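Local coordinates for DUF2018 family protein (Campylobacter jejuni subsp. jejuni, PDB 4NPX) that is of unknown function but folds as a small, all-alpha domain that pairs with a second copy of itself, at residues I45-N50 / K109-E114; N86-L89 / F94-E97. All coordinates share one frame; numbering follows the deposited sequence.

Interaction 1 (I45-N50 / K109-E114); sequences IEIIQN and KILGHE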
ATOM      1  N   ILE A  45      -4.889  11.670   2.960  1.00 39.26           N
ATOM      2  CA  ILE A  45      -3.982  11.829   4.127  1.00 39.08           C
ATOM      3  C   ILE A  45      -4.760  12.235   5.389  1.00 39.62           C
ATOM      4  O   ILE A  45      -4.498  11.708   6.500  1.00 38.61           O
ATOM      5  CB  ILE A  45      -2.918  12.857   3.848  1.00 43.58           C
ATOM      6  CG1 ILE A  45      -2.085  12.479   2.619  1.00 44.45           C
ATOM      7  CG2 ILE A  45      -2.043  13.015   5.105  1.00 47.84           C
ATOM      8  CD1 ILE A  45      -1.408  11.159   2.782  1.00 45.38           C
ATOM      9  N   GLU A  46      -5.677  13.190   5.223  1.00 40.47           N
ATOM     10  CA  GLU A  46      -6.542  13.627   6.303  1.00 42.17           C
ATOM     11  C   GLU A  46      -7.369  12.461   6.867  1.00 39.05           C
ATOM     12  O   GLU A  46      -7.551  12.314   8.069  1.00 38.92           O
ATOM     13  CB  GLU A  46      -7.439  14.731   5.812  1.00 48.15           C
ATOM     14  CG  GLU A  46      -6.690  16.017   5.678  1.00 56.59           C
ATOM     15  CD  GLU A  46      -7.645  17.172   5.670  1.00 67.97           C
ATOM     16  OE1 GLU A  46      -8.832  16.918   5.360  1.00 64.56           O
ATOM     17  OE2 GLU A  46      -7.211  18.307   6.002  1.00 82.86           O
ATOM     18  N   ILE A  47      -7.858  11.605   5.992  1.00 37.16           N
ATOM     19  CA  ILE A  47      -8.604  10.407   6.364  1.00 36.66           C
ATOM     20  C   ILE A  47      -7.781   9.435   7.197  1.00 37.91           C
ATOM     21  O   ILE A  47      -8.268   8.972   8.203  1.00 37.44           O
ATOM     22  CB  ILE A  47      -9.231   9.724   5.128  1.00 37.63           C
ATOM     23  CG1 ILE A  47     -10.440  10.590   4.666  1.00 38.77           C
ATOM     24  CG2 ILE A  47      -9.763   8.376   5.545  1.00 37.00           C
ATOM     25  CD1 ILE A  47     -10.936  10.257   3.264  1.00 40.77           C
ATOM     26  N   ILE A  48      -6.518   9.171   6.764  1.00 36.81           N
ATOM     27  CA  ILE A  48      -5.547   8.348   7.501  1.00 42.02           C
ATOM     28  C   ILE A  48      -5.253   8.947   8.864  1.00 40.37           C
ATOM     29  O   ILE A  48      -5.396   8.271   9.922  1.00 42.25           O
ATOM     30  CB  ILE A  48      -4.216   8.282   6.649  1.00 43.04           C
ATOM     31  CG1 ILE A  48      -4.171   7.010   5.893  1.00 44.08           C
ATOM     32  CG2 ILE A  48      -3.004   8.338   7.495  1.00 53.53           C
ATOM     33  CD1 ILE A  48      -5.409   6.693   5.215  1.00 44.22           C
ATOM     34  N   GLN A  49      -4.900  10.223   8.862  1.00 41.85           N
ATOM     35  CA  GLN A  49      -4.601  10.868  10.105  1.00 44.50           C
ATOM     36  C   GLN A  49      -5.744  10.778  11.135  1.00 45.64           C
ATOM     37  O   GLN A  49      -5.479  10.813  12.336  1.00 43.22           O
ATOM     38  CB  GLN A  49      -4.202  12.364   9.900  1.00 47.94           C
ATOM     39  CG  GLN A  49      -2.837  12.630   9.214  1.00 47.78           C
ATOM     40  CD  GLN A  49      -2.690  14.085   8.718  1.00 53.56           C
ATOM     41  OE1 GLN A  49      -3.697  14.770   8.319  1.00 49.85           O
ATOM     42  NE2 GLN A  49      -1.448  14.575   8.714  1.00 52.92           N
ATOM     43  N   ASN A  50      -7.004  10.772  10.677  1.00 43.65           N
ATOM     44  CA  ASN A  50      -8.158  10.781  11.567  1.00 44.38           C
ATOM     45  C   ASN A  50      -8.891   9.481  11.713  1.00 46.63           C
ATOM     46  O   ASN A  50      -9.957   9.391  12.363  1.00 44.17           O
ATOM     47  CB  ASN A  50      -9.092  11.919  11.134  1.00 46.34           C
ATOM     48  CG  ASN A  50      -8.441  13.268  11.381  1.00 48.03           C
ATOM     49  OD1 ASN A  50      -8.374  13.726  12.555  1.00 53.53           O
ATOM     50  ND2 ASN A  50      -7.892  13.892  10.310  1.00 46.31           N
ATOM     51  N   LYS A 109     -13.065   3.401   1.718  1.00 40.98           N
ATOM     52  CA  LYS A 109     -13.069   2.204   2.566  1.00 41.42           C
ATOM     53  C   LYS A 109     -12.853   2.524   4.036  1.00 42.49           C
ATOM     54  O   LYS A 109     -13.462   1.927   4.906  1.00 43.83           O
ATOM     55  CB  LYS A 109     -11.977   1.229   2.121  1.00 40.16           C
ATOM     56  CG  LYS A 109     -12.467   0.303   1.054  1.00 42.71           C
ATOM     57  CD  LYS A 109     -11.342  -0.395   0.364  1.00 41.26           C
ATOM     58  CE  LYS A 109     -11.954  -1.456  -0.507  1.00 48.28           C
ATOM     59  NZ  LYS A 109     -10.902  -2.006  -1.397  1.00 47.72           N
ATOM     60  N   ILE A 110     -11.967   3.471   4.305  1.00 40.41           N
ATOM     61  CA  ILE A 110     -11.647   3.833   5.678  1.00 41.95           C
ATOM     62  C   ILE A 110     -12.835   4.600   6.282  1.00 43.28           C
ATOM     63  O   ILE A 110     -13.344   4.249   7.354  1.00 47.23           O
ATOM     64  CB  ILE A 110     -10.318   4.640   5.735  1.00 40.03           C
ATOM     65  CG1 ILE A 110      -9.089   3.745   5.370  1.00 40.41           C
ATOM     66  CG2 ILE A 110     -10.053   5.283   7.116  1.00 42.95           C
ATOM     67  CD1 ILE A 110      -7.836   4.633   5.197  1.00 41.26           C
ATOM     68  N   LEU A 111     -13.242   5.664   5.640  1.00 43.60           N
ATOM     69  CA  LEU A 111     -14.414   6.408   6.162  1.00 48.48           C
ATOM     70  C   LEU A 111     -15.680   5.547   6.332  1.00 53.64           C
ATOM     71  O   LEU A 111     -16.511   5.858   7.170  1.00 53.14           O
ATOM     72  CB  LEU A 111     -14.720   7.568   5.254  1.00 49.73           C
ATOM     73  CG  LEU A 111     -13.803   8.747   5.327  1.00 48.65           C
ATOM     74  CD1 LEU A 111     -14.231   9.748   4.258  1.00 52.39           C
ATOM     75  CD2 LEU A 111     -13.849   9.387   6.697  1.00 50.88           C
ATOM     76  N   GLY A 112     -15.825   4.475   5.535  1.00 57.85           N
ATOM     77  CA  GLY A 112     -16.974   3.558   5.640  1.00 63.47           C
ATOM     78  C   GLY A 112     -16.738   2.358   6.560  1.00 70.53           C
ATOM     79  O   GLY A 112     -17.654   1.558   6.774  1.00 69.34           O
ATOM     80  N   HIS A 113     -15.526   2.266   7.118  1.00 69.36           N
ATOM     81  CA  HIS A 113     -15.047   1.176   8.002  1.00 84.49           C
ATOM     82  C   HIS A 113     -14.837  -0.210   7.322  1.00103.39           C
ATOM     83  O   HIS A 113     -14.496  -1.202   7.997  1.00 95.52           O
ATOM     84  CB  HIS A 113     -15.926   1.113   9.236  1.00 88.22           C
ATOM     85  CG  HIS A 113     -15.882   2.371  10.025  1.00 84.12           C
ATOM     86  ND1 HIS A 113     -15.236   2.464  11.235  1.00 80.33           N
ATOM     87  CD2 HIS A 113     -16.304   3.622   9.723  1.00 91.17           C
ATOM     88  CE1 HIS A 113     -15.318   3.706  11.678  1.00 95.24           C
ATOM     89  NE2 HIS A 113     -15.967   4.428  10.781  1.00 99.88           N
ATOM     90  N   GLU A 114     -14.968  -0.214   5.981  1.00 99.16           N
ATOM     91  CA  GLU A 114     -14.873  -1.397   5.096  1.00103.87           C
ATOM     92  C   GLU A 114     -13.474  -2.024   5.056  1.00108.63           C
ATOM     93  O   GLU A 114     -12.641  -1.762   5.938  1.00107.57           O
ATOM     94  CB  GLU A 114     -15.358  -1.034   3.665  1.00 95.06           C
TER
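Packing between the first and last helices of the chain brings Ile47, near the end of helix 40-49, against Ile110 and Leu111 in the final turn of helix 92-111. Ile47 works with both branches. Its CG2 lies 3.5 Å from Ile110 CG2 and 3.8 Å from Ile110 CB. The Ile47 and Leu111 side chains cross at about a right angle, CG1 and CD1 of Ile47 doing the touching, with Ile47 CD1 3.5 Å from Leu111 CD1. The split follows from the first torsion of Ile47 (chi1 -74°), which sets CG1 opposite the carbonyl carbon and CG2 opposite the amide N, one branch for each partner. Both methyl pairs are tighter than usual van der Waals contact. In this all-alpha fold the seam has a buried and an open side: Ile110 continues inward onto Leu56 and Val59 of helix 53-76, and Ile48 rests on Phe60 and on Ile48 of the second subunit, whereas Leu111 is exposed. Beyond Leu111 the chain closes in a Schellman motif, His113 taking a positive phi of 69° while its N bonds to Ile110 O at 3.0 Å and Glu114 N bonds weakly to Lys109 O, though His113 and Glu114 are poorly ordered. Asn50 folds back so that its ND2 donates to Glu46 O at 2.8 Å; Asn50 N reaches that oxygen from the opposite face of the carbonyl plane, at 3.1 Å.

Interaction 2 (N86-L89 / F94-E97); sequences NFIL and FIEE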
ATOM      1  N   ASN A  86      11.354   0.633 -12.977  1.00 50.69           N
ATOM      2  CA  ASN A  86      11.465   1.175 -14.290  1.00 50.85           C
ATOM      3  C   ASN A  86      10.121   1.395 -14.942  1.00 46.98           C
ATOM      4  O   ASN A  86       9.970   2.398 -15.678  1.00 45.46           O
ATOM      5  CB  ASN A  86      12.456   0.399 -15.086  1.00 56.08           C
ATOM      6  CG  ASN A  86      13.920   0.690 -14.610  1.00 62.21           C
ATOM      7  OD1 ASN A  86      14.242   1.775 -14.063  1.00 58.77           O
ATOM      8  ND2 ASN A  86      14.778  -0.278 -14.780  1.00 65.69           N
ATOM      9  N   PHE A  87       9.144   0.516 -14.641  1.00 43.28           N
ATOM     10  CA  PHE A  87       7.807   0.722 -15.185  1.00 42.35           C
ATOM     11  C   PHE A  87       7.351   2.104 -14.711  1.00 40.77           C
ATOM     12  O   PHE A  87       6.808   2.949 -15.466  1.00 38.68           O
ATOM     13  CB  PHE A  87       6.765  -0.352 -14.785  1.00 42.12           C
ATOM     14  CG  PHE A  87       5.355  -0.062 -15.311  1.00 41.15           C
ATOM     15  CD1 PHE A  87       4.466   0.793 -14.625  1.00 39.00           C
ATOM     16  CD2 PHE A  87       4.941  -0.611 -16.529  1.00 43.04           C
ATOM     17  CE1 PHE A  87       3.233   1.139 -15.150  1.00 38.97           C
ATOM     18  CE2 PHE A  87       3.675  -0.324 -17.022  1.00 42.86           C
ATOM     19  CZ  PHE A  87       2.826   0.534 -16.344  1.00 40.87           C
ATOM     20  N   ILE A  88       7.550   2.342 -13.442  1.00 37.61           N
ATOM     21  CA  ILE A  88       7.131   3.634 -12.841  1.00 37.38           C
ATOM     22  C   ILE A  88       7.767   4.829 -13.522  1.00 39.55           C
ATOM     23  O   ILE A  88       7.077   5.801 -13.853  1.00 40.15           O
ATOM     24  CB  ILE A  88       7.476   3.622 -11.333  1.00 38.89           C
ATOM     25  CG1 ILE A  88       6.641   2.544 -10.561  1.00 37.84           C
ATOM     26  CG2 ILE A  88       7.254   4.990 -10.701  1.00 39.66           C
ATOM     27  CD1 ILE A  88       7.209   2.376  -9.149  1.00 40.06           C
ATOM     28  N   LEU A  89       9.079   4.724 -13.742  1.00 41.05           N
ATOM     29  CA  LEU A  89       9.870   5.819 -14.321  1.00 45.16           C
ATOM     30  C   LEU A  89       9.530   6.107 -15.768  1.00 44.27           C
ATOM     31  O   LEU A  89       9.728   7.197 -16.274  1.00 48.09           O
ATOM     32  CB  LEU A  89      11.363   5.518 -14.146  1.00 49.52           C
ATOM     33  CG  LEU A  89      11.896   5.456 -12.709  1.00 49.08           C
ATOM     34  CD1 LEU A  89      13.288   4.860 -12.577  1.00 50.69           C
ATOM     35  CD2 LEU A  89      11.861   6.858 -12.149  1.00 52.93           C
ATOM     36  N   PHE A  94       0.383   7.518 -16.379  1.00 37.54           N
ATOM     37  CA  PHE A  94      -0.416   6.370 -15.927  1.00 36.46           C
ATOM     38  C   PHE A  94      -0.409   6.243 -14.408  1.00 34.80           C
ATOM     39  O   PHE A  94      -1.439   6.005 -13.741  1.00 36.03           O
ATOM     40  CB  PHE A  94       0.164   5.055 -16.535  1.00 37.31           C
ATOM     41  CG  PHE A  94      -0.637   3.853 -16.181  1.00 36.55           C
ATOM     42  CD1 PHE A  94      -1.709   3.512 -16.948  1.00 38.87           C
ATOM     43  CD2 PHE A  94      -0.372   3.097 -15.036  1.00 35.77           C
ATOM     44  CE1 PHE A  94      -2.503   2.446 -16.617  1.00 38.00           C
ATOM     45  CE2 PHE A  94      -1.166   2.036 -14.704  1.00 37.32           C
ATOM     46  CZ  PHE A  94      -2.254   1.730 -15.478  1.00 38.38           C
ATOM     47  N   ILE A  95       0.775   6.297 -13.853  1.00 33.68           N
ATOM     48  CA  ILE A  95       0.929   6.224 -12.414  1.00 35.19           C
ATOM     49  C   ILE A  95       0.109   7.328 -11.661  1.00 36.71           C
ATOM     50  O   ILE A  95      -0.586   7.051 -10.665  1.00 36.40           O
ATOM     51  CB  ILE A  95       2.417   6.265 -12.038  1.00 36.61           C
ATOM     52  CG1 ILE A  95       3.236   5.087 -12.651  1.00 35.71           C
ATOM     53  CG2 ILE A  95       2.570   6.366 -10.507  1.00 37.59           C
ATOM     54  CD1 ILE A  95       2.911   3.758 -12.005  1.00 35.08           C
ATOM     55  N   GLU A  96       0.195   8.579 -12.116  1.00 37.79           N
ATOM     56  CA  GLU A  96      -0.473   9.726 -11.450  1.00 39.78           C
ATOM     57  C   GLU A  96      -1.956   9.572 -11.438  1.00 40.00           C
ATOM     58  O   GLU A  96      -2.636   9.788 -10.410  1.00 38.72           O
ATOM     59  CB  GLU A  96      -0.060  10.989 -12.150  1.00 45.23           C
ATOM     60  CG  GLU A  96      -0.683  12.225 -11.562  1.00 56.93           C
ATOM     61  CD  GLU A  96      -0.221  13.484 -12.258  1.00 65.46           C
ATOM     62  OE1 GLU A  96       0.746  13.411 -13.073  1.00 73.25           O
ATOM     63  OE2 GLU A  96      -0.860  14.527 -11.973  1.00 69.34           O
ATOM     64  N   GLU A  97      -2.482   9.110 -12.565  1.00 40.83           N
ATOM     65  CA  GLU A  97      -3.944   8.856 -12.684  1.00 39.66           C
ATOM     66  C   GLU A  97      -4.413   7.751 -11.717  1.00 39.70           C
ATOM     67  O   GLU A  97      -5.431   7.924 -11.006  1.00 39.17           O
ATOM     68  CB  GLU A  97      -4.290   8.542 -14.138  1.00 43.11           C
ATOM     69  CG  GLU A  97      -5.731   8.081 -14.383  1.00 47.64           C
ATOM     70  CD  GLU A  97      -6.775   9.168 -14.299  1.00 51.64           C
ATOM     71  OE1 GLU A  97      -6.377  10.358 -14.368  1.00 51.21           O
ATOM     72  OE2 GLU A  97      -8.006   8.808 -14.204  1.00 52.76           O
TER
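Ile95 reaches from helix 92-111 toward helix 81-90, its CB already directed at the partner. From there CG1 passes over the backbone of Ile88, 4.2 Å from Ile88 CA and 4.1 Å from Ile88 O, a loose van der Waals contact. At the tip, CD1 is shared between two residues: it stands 4.1 Å from Phe87 CE1 and 4.2 Å from Ile88 CG1. CG1 lies opposite the carbonyl carbon (chi1 -60°), and a second bend at chi2 (-71°) swings CD1 onto both side chains, which lie in directions roughly at right angles from it. The methyl meets the Phe87 ring at its edge, near the ring plane, while the Ile88 side chain runs across Ile95 at about a right angle. Two consecutive helices, 81-90 and 92-111, meet here after a very short connection, and Ile95 packs across this junction against helix 81-90. Beside Ile95 the two phenylalanines approach each other: Phe87 CE1 is 4.1 Å from Phe94 CD2, which again comes to the edge of the Phe87 ring. Close to the turn, Phe87 O accepts a hydrogen bond from Asn91 ND2. The second subunit packs against the same residues, its Ile68 meeting Ile95, its Ala69 meeting Ile88, and its Glu72 lying against both Phe87 and Phe94.

From the N terminus the chain enters helix 40-49, which supplies the first half of interaction 1, then runs through the long helix 53-76 to helix 81-90. There interaction 2 closes a short loop almost at once, joining 86-89 to 94-97 across the turn. Helix 92-111 then leads back, and its last turn closes the much larger loop of interaction 1, within which interaction 2 is nested. The two contacts lie on opposite sides of the chain's centre, their own centres about 25 Å apart, and helix 92-111 serves both. Together they fasten its two ends, one to helix 81-90 and the other to helix 40-49, and both regions also touch the second subunit.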